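PDB 3IXL: arylmalonate decarboxylase from Bordetella bronchiseptica, which catalyses the decarboxylation of 2-aryl-2-methylmalonates, with uptake of a proton, to give 2-arylpropionates and carbon dioxide. Local coordinates for residues R113-R118 with G234-E239. The protein carries 2 engineered substitutions. Residues are numbered along the deposited sequence; the frame is centred on the assembly and turned at random.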
loop_
_atom_site.group_PDB
_atom_site.type_symbol
_atom_site.label_atom_id
_atom_site.label_comp_id
_atom_site.label_asym_id
_atom_site.label_seq_id
_atom_site.Cartn_x
_atom_site.Cartn_y
_atom_site.Cartn_z
ATOM N N ARG A 113 3.644 -12.358 0.839
ATOM C CA ARG A 113 3.456 -13.805 0.690
ATOM C C ARG A 113 3.813 -14.299 -0.710
ATOM O O ARG A 113 4.476 -15.327 -0.860
ATOM C CB ARG A 113 2.044 -14.207 1.085
ATOM C CG ARG A 113 1.844 -14.116 2.597
ATOM C CD ARG A 113 0.385 -14.141 2.976
ATOM N NE ARG A 113 0.195 -13.866 4.398
ATOM C CZ ARG A 113 -0.949 -13.447 4.933
ATOM N NH1 ARG A 113 -2.009 -13.239 4.159
ATOM N NH2 ARG A 113 -1.030 -13.222 6.240
ATOM N N ALA A 114 3.412 -13.548 -1.728
ATOM C CA ALA A 114 3.743 -13.888 -3.115
ATOM C C ALA A 114 5.251 -14.005 -3.335
ATOM O O ALA A 114 5.708 -14.773 -4.189
ATOM C CB ALA A 114 3.160 -12.839 -4.068
ATOM N N LEU A 115 6.019 -13.215 -2.588
ATOM C CA LEU A 115 7.472 -13.178 -2.741
ATOM C C LEU A 115 8.197 -14.034 -1.700
ATOM O O LEU A 115 9.430 -13.995 -1.622
ATOM C CB LEU A 115 7.979 -11.732 -2.719
ATOM C CG LEU A 115 7.558 -10.933 -3.952
ATOM C CD1 LEU A 115 7.622 -9.445 -3.695
ATOM C CD2 LEU A 115 8.429 -11.324 -5.156
ATOM N N GLY A 116 7.437 -14.796 -0.915
ATOM C CA GLY A 116 8.013 -15.708 0.079
ATOM C C GLY A 116 8.706 -15.009 1.234
ATOM O O GLY A 116 9.670 -15.527 1.797
ATOM N N VAL A 117 8.203 -13.836 1.602
ATOM C CA VAL A 117 8.799 -13.055 2.672
ATOM C C VAL A 117 8.074 -13.338 3.980
ATOM O O VAL A 117 6.889 -13.054 4.111
ATOM C CB VAL A 117 8.758 -11.545 2.343
ATOM C CG1 VAL A 117 9.337 -10.726 3.490
ATOM C CG2 VAL A 117 9.512 -11.262 1.062
ATOM N N ARG A 118 8.792 -13.924 4.934
ATOM C CA ARG A 118 8.271 -14.149 6.277
ATOM C C ARG A 118 8.916 -13.169 7.256
ATOM O O ARG A 118 8.220 -12.528 8.052
ATOM C CB ARG A 118 8.527 -15.599 6.715
ATOM C CG ARG A 118 8.298 -15.889 8.196
ATOM C CD ARG A 118 6.820 -15.980 8.541
ATOM N NE ARG A 118 6.184 -17.187 8.006
ATOM C CZ ARG A 118 5.767 -18.218 8.742
ATOM N NH1 ARG A 118 5.907 -18.208 10.064
ATOM N NH2 ARG A 118 5.200 -19.265 8.153
ATOM N N GLY A 234 9.932 -4.129 -10.136
ATOM C CA GLY A 234 10.208 -5.043 -9.039
ATOM C C GLY A 234 9.716 -6.450 -9.275
ATOM O O GLY A 234 8.835 -6.679 -10.113
ATOM N N ARG A 235 10.263 -7.374 -8.498
ATOM C CA ARG A 235 9.887 -8.778 -8.569
ATOM C C ARG A 235 8.394 -9.046 -8.367
ATOM O O ARG A 235 7.851 -9.995 -8.932
ATOM C CB ARG A 235 10.724 -9.578 -7.577
ATOM C CG ARG A 235 12.175 -9.735 -8.056
ATOM C CD ARG A 235 13.103 -10.278 -7.003
ATOM N NE ARG A 235 12.650 -11.549 -6.457
ATOM C CZ ARG A 235 13.251 -12.170 -5.449
ATOM N NH1 ARG A 235 14.340 -11.642 -4.900
ATOM N NH2 ARG A 235 12.770 -13.316 -4.994
ATOM N N LEU A 236 7.723 -8.219 -7.567
ATOM C CA LEU A 236 6.290 -8.417 -7.357
ATOM C C LEU A 236 5.570 -8.478 -8.704
ATOM O O LEU A 236 4.724 -9.355 -8.949
ATOM C CB LEU A 236 5.698 -7.292 -6.499
ATOM C CG LEU A 236 4.205 -7.465 -6.209
ATOM C CD1 LEU A 236 3.900 -8.724 -5.414
ATOM C CD2 LEU A 236 3.655 -6.235 -5.485
ATOM N N PHE A 237 5.925 -7.550 -9.583
ATOM C CA PHE A 237 5.289 -7.455 -10.883
ATOM C C PHE A 237 5.883 -8.412 -11.889
ATOM O O PHE A 237 5.149 -9.059 -12.644
ATOM C CB PHE A 237 5.400 -6.030 -11.418
ATOM C CG PHE A 237 4.708 -5.029 -10.561
ATOM C CD1 PHE A 237 5.410 -4.296 -9.612
ATOM C CD2 PHE A 237 3.334 -4.856 -10.660
ATOM C CE1 PHE A 237 4.748 -3.378 -8.791
ATOM C CE2 PHE A 237 2.666 -3.939 -9.845
ATOM C CZ PHE A 237 3.366 -3.205 -8.914
ATOM N N ASP A 238 7.208 -8.489 -11.915
ATOM C CA ASP A 238 7.866 -9.189 -13.007
ATOM C C ASP A 238 7.851 -10.703 -12.857
ATOM O O ASP A 238 8.061 -11.423 -13.840
ATOM C CB ASP A 238 9.262 -8.619 -13.251
ATOM C CG ASP A 238 9.215 -7.203 -13.822
ATOM O OD1 ASP A 238 8.102 -6.712 -14.163
ATOM O OD2 ASP A 238 10.289 -6.568 -13.909
ATOM N N GLU A 239 7.560 -11.191 -11.655
ATOM C CA GLU A 239 7.503 -12.641 -11.443
ATOM C C GLU A 239 6.133 -13.246 -11.762
ATOM O O GLU A 239 5.546 -13.988 -10.969
ATOM C CB GLU A 239 8.031 -13.012 -10.062
ATOM C CG GLU A 239 9.525 -12.756 -9.962
ATOM C CD GLU A 239 10.141 -13.202 -8.653
ATOM O OE1 GLU A 239 9.427 -13.707 -7.762
ATOM O OE2 GLU A 239 11.370 -13.045 -8.511
#
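L115, the first residue beyond helix 104-114, reaches onto one side of the short C-terminal helix 235-238, where R235, L236 and E239 receive it. The helix 104-114 ends in a Schellman motif: G116, at positive phi, is its C' residue, with G116 N hydrogen-bonded to R113 O (3.0 Å) and a second hydrogen bond from V117 N back into the last turn of the helix. The chain then enters strand 119-124 of the second of the two four-stranded parallel sheets, so the contact joins the passage between the two α/β halves of the enzyme to the end of the chain.

The apolar part of the contact is carried by the two methyls of L115, borne on a CG that lies anti to the carbonyl carbon, beside the backbone N (chi1 -69°). CD1 lies 4.0 Å from L236 CB, and the two leucine side chains cross at about a right angle. L236 CD1 makes a looser contact with A114 CB at 4.4 Å. L236 also packs on A214 and W217 of helix 211-222. L115 and R235 both touch P207 as well.

The other methyl, L115 CD2, packs 3.8 Å from R235 CB, against the aliphatic root of the arginine, and also lies 4.0 Å from L236 N. No hydrogen bond crosses between the two segments; the charged side chains beside L115 pair within 234-239, while R235 N is hydrogen-bonded to E201 OE1. One turn of helix separates R235 from E239, and E239 N is hydrogen-bonded to R235 O. Their side chains form a salt bridge, R235 NE to E239 OE2 at 2.8 Å, bent to 138° at the hydrogen and meeting the carboxylate from above its plane. The second carboxylate oxygen, E239 OE1, rests 3.7 Å from L115 CD2.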